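Local coordinates for 11S globulin seed storage protein (Amaranthus hypochondriacus, PDB 3QAC), which serves as a seed storage protein, a nutrient reservoir for the germinating plant, at the interface of chains A and B. Residues are numbered along the deposited sequence; one frame, centred on the assembly and turned at random. Chains: chain A/B, 11S globulin seed storage protein.

Contact 1: the interface of chains A and B. Residues chain A 62, 241, 247, 249-250; chain B 428.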
# COMPACT_ATOMS: atom_id res chain seq x y z
N LEU A 62 17.55 16.62 -27.23
CA LEU A 62 16.17 16.57 -26.79
C LEU A 62 15.75 15.15 -26.40
O LEU A 62 15.57 14.29 -27.26
CB LEU A 62 15.26 17.11 -27.89
CG LEU A 62 13.76 17.06 -27.66
CD1 LEU A 62 13.39 17.87 -26.44
CD2 LEU A 62 13.08 17.61 -28.87
N ARG A 241 17.20 7.85 -34.59
CA ARG A 241 17.86 8.77 -33.67
C ARG A 241 17.88 8.30 -32.22
O ARG A 241 18.67 8.81 -31.41
CB ARG A 241 17.20 10.14 -33.74
CG ARG A 241 17.29 10.79 -35.10
CD ARG A 241 16.45 12.04 -35.11
NE ARG A 241 15.05 11.72 -34.85
CZ ARG A 241 14.16 12.61 -34.43
NH1 ARG A 241 12.90 12.25 -34.22
NH2 ARG A 241 14.54 13.87 -34.21
N VAL A 247 18.76 18.74 -31.92
CA VAL A 247 18.00 19.82 -32.52
C VAL A 247 18.92 20.94 -32.99
O VAL A 247 19.96 21.21 -32.38
CB VAL A 247 16.95 20.36 -31.55
CG1 VAL A 247 16.65 19.32 -30.48
CG2 VAL A 247 17.42 21.65 -30.91
N GLU A 249 19.87 23.96 -34.37
CA GLU A 249 18.66 24.74 -34.11
C GLU A 249 18.53 25.10 -32.62
O GLU A 249 19.52 25.19 -31.90
CB GLU A 249 17.43 23.96 -34.58
CG GLU A 249 17.57 23.41 -36.00
CD GLU A 249 16.66 22.22 -36.27
OE1 GLU A 249 15.73 22.35 -37.10
OE2 GLU A 249 16.88 21.15 -35.65
N GLY A 250 17.29 25.30 -32.18
CA GLY A 250 17.00 25.57 -30.79
C GLY A 250 15.51 25.53 -30.56
O GLY A 250 14.74 25.29 -31.49
N ASN B 428 10.68 19.13 -34.06
CA ASN B 428 11.93 18.42 -33.82
C ASN B 428 11.80 16.91 -33.51
O ASN B 428 12.57 16.11 -34.04
CB ASN B 428 12.75 19.13 -32.74
CG ASN B 428 13.86 19.99 -33.31
OD1 ASN B 428 14.41 19.68 -34.37
ND2 ASN B 428 14.20 21.08 -32.62
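The last turn of chain B's helix 423-430 abuts strand 61-68 of chain A and the loop segments that flank its strand 244-246. In this 11S globulin of the cupin superfamily, the patch belongs to the head-to-tail interface between neighbouring protomers, where one chain B residue, B:Asn428, meets several chain A groups with both its backbone and its side chain. The firm polar link is the guanidinium nitrogen NH2 of A:Arg241 donating to the main-chain O of B:Asn428 at 3.0 Å. It is fairly straight, 157° at the hydrogen, although the donor sits somewhat off the carbonyl plane and the acceptor somewhat off the guanidinium plane. A bend in the arginine chain at chi3 (-61°) swings NH2 towards the helix, whereas NH1 stays 3.9 Å from B:Asn428 O. As this carbonyl lies near the C-terminal end of its helix, the guanidinium may also be favoured by the negative helix end.

The asparagine side chain turns to the other part of the patch. It crosses A:Val247 at about a right angle, its amide carbon CG lying 3.6 Å from A:Val247 CB, but the valine's near-eclipsed first torsion beside a break in the modelled chain makes its placement doubtful. A:Leu62 adds a looser apolar contact, CD2 to B:Asn428 CB at 4.2 Å. The side chain of A:Glu249 slides past that of B:Asn428 in the opposite direction, carboxylate and amide planes 78° apart, and its OE2 stands 3.1 Å from B:Asn428 OD1. Both atoms as built are acceptors, making this a clash; an amide turned over would present a donor instead, so the assignment of OD1 and ND2 is doubtful.

Contact 2: the interface of chains A and B. Residues chain A 230, 233; chain B 430-432, 436.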
# COMPACT_ATOMS: atom_id res chain seq x y z
N ILE A 230 1.85 12.62 -42.43
CA ILE A 230 2.30 13.21 -41.18
C ILE A 230 2.05 12.26 -40.00
O ILE A 230 2.88 12.15 -39.10
CB ILE A 230 1.67 14.58 -40.92
CG1 ILE A 230 2.40 15.64 -41.74
CG2 ILE A 230 1.73 14.94 -39.44
CD1 ILE A 230 1.98 17.06 -41.42
N LYS A 233 4.81 10.09 -39.45
CA LYS A 233 5.88 10.75 -38.74
C LYS A 233 5.73 10.49 -37.24
O LYS A 233 6.70 10.19 -36.54
CB LYS A 233 5.89 12.24 -39.06
CG LYS A 233 6.16 12.51 -40.53
CD LYS A 233 7.44 11.82 -40.97
CE LYS A 233 8.67 12.69 -40.71
NZ LYS A 233 8.79 13.81 -41.71
N TYR B 430 9.28 14.99 -34.21
CA TYR B 430 8.61 14.27 -35.28
C TYR B 430 9.28 14.50 -36.62
O TYR B 430 8.90 13.91 -37.62
CB TYR B 430 7.12 14.63 -35.30
CG TYR B 430 6.41 14.15 -34.06
CD1 TYR B 430 5.75 15.05 -33.22
CD2 TYR B 430 6.43 12.80 -33.70
CE1 TYR B 430 5.10 14.61 -32.08
CE2 TYR B 430 5.79 12.35 -32.55
CZ TYR B 430 5.12 13.27 -31.74
OH TYR B 430 4.48 12.85 -30.58
N GLN B 431 10.30 15.36 -36.63
CA GLN B 431 11.04 15.66 -37.86
C GLN B 431 10.07 16.17 -38.92
O GLN B 431 9.91 15.57 -39.98
CB GLN B 431 11.81 14.43 -38.35
CG GLN B 431 12.77 13.88 -37.29
CD GLN B 431 13.78 12.88 -37.82
OE1 GLN B 431 13.43 11.79 -38.25
NE2 GLN B 431 15.06 13.25 -37.76
N ILE B 432 9.40 17.27 -38.60
CA ILE B 432 8.42 17.87 -39.50
C ILE B 432 8.53 19.39 -39.42
O ILE B 432 9.26 19.92 -38.57
CB ILE B 432 6.99 17.38 -39.19
CG1 ILE B 432 6.62 17.68 -37.73
CG2 ILE B 432 6.85 15.88 -39.45
CD1 ILE B 432 5.26 17.15 -37.33
N GLU B 436 3.69 21.97 -40.21
CA GLU B 436 3.13 20.62 -40.07
C GLU B 436 2.90 20.38 -38.58
O GLU B 436 1.85 19.91 -38.16
CB GLU B 436 4.10 19.57 -40.61
CG GLU B 436 4.34 19.64 -42.11
CD GLU B 436 5.38 18.62 -42.57
OE1 GLU B 436 5.07 17.83 -43.49
OE2 GLU B 436 6.50 18.61 -42.02
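The carboxylate of B:Glu436 turns one face towards A:Ile230, whose CD1 lies over it, offset from the centre, 3.9 Å from CD; the phenol ring of B:Tyr430 is met at an edge, its CD2 being 3.9 Å from the backbone O of A:Lys233. These are helix-to-helix contacts of the 11S globulin, a bicupin, pairing chain A's helix 228-235 with the helices 423-430 and 434-442 of chain B and the connection between them. A:Ile230 CD1 also rests against the stem of the glutamate, 3.4 Å from B:Glu436 CB.

A:Lys233 curls back instead of extending, with bends at chi2, chi3 and chi4 (-54°, -87° and -75°). The curl brings NZ to the backbone O of B:Gln431, a 2.7 Å hydrogen bond whose donor is tilted out of the carbonyl plane, while the neighbouring carbon CE passes 3.3 Å from B:Tyr430 O. The chain's aliphatic part slides antiparallel past B:Ile432, CG to CG2 at 3.6 Å. B:Glu436 OE2, 5.3 Å from A:Lys233 NZ, is too distant for a salt bridge, though its charge may still favour the ammonium. An alanine in place of A:Lys233 would probably leave the carbonyl of B:Gln431 without this donor and strip the CG packing from B:Ile432 CG2, CB alone remaining near it.

The C-alpha centres of contact 1 and contact 2 lie about 13 Å apart, and both draw on chain B's helix 423-430: B:Asn428 serves contact 1 and B:Tyr430 contact 2. Chain A supplies different elements, strand and loop segments in the first and helix 228-235 in the second. Chain A thus holds the last turn of this helix and the loop that follows it at two separate places. Because the interface is not an exact two-fold, different surfaces face each other, as suits a closed ring of three copies; the mature protein is a hexamer.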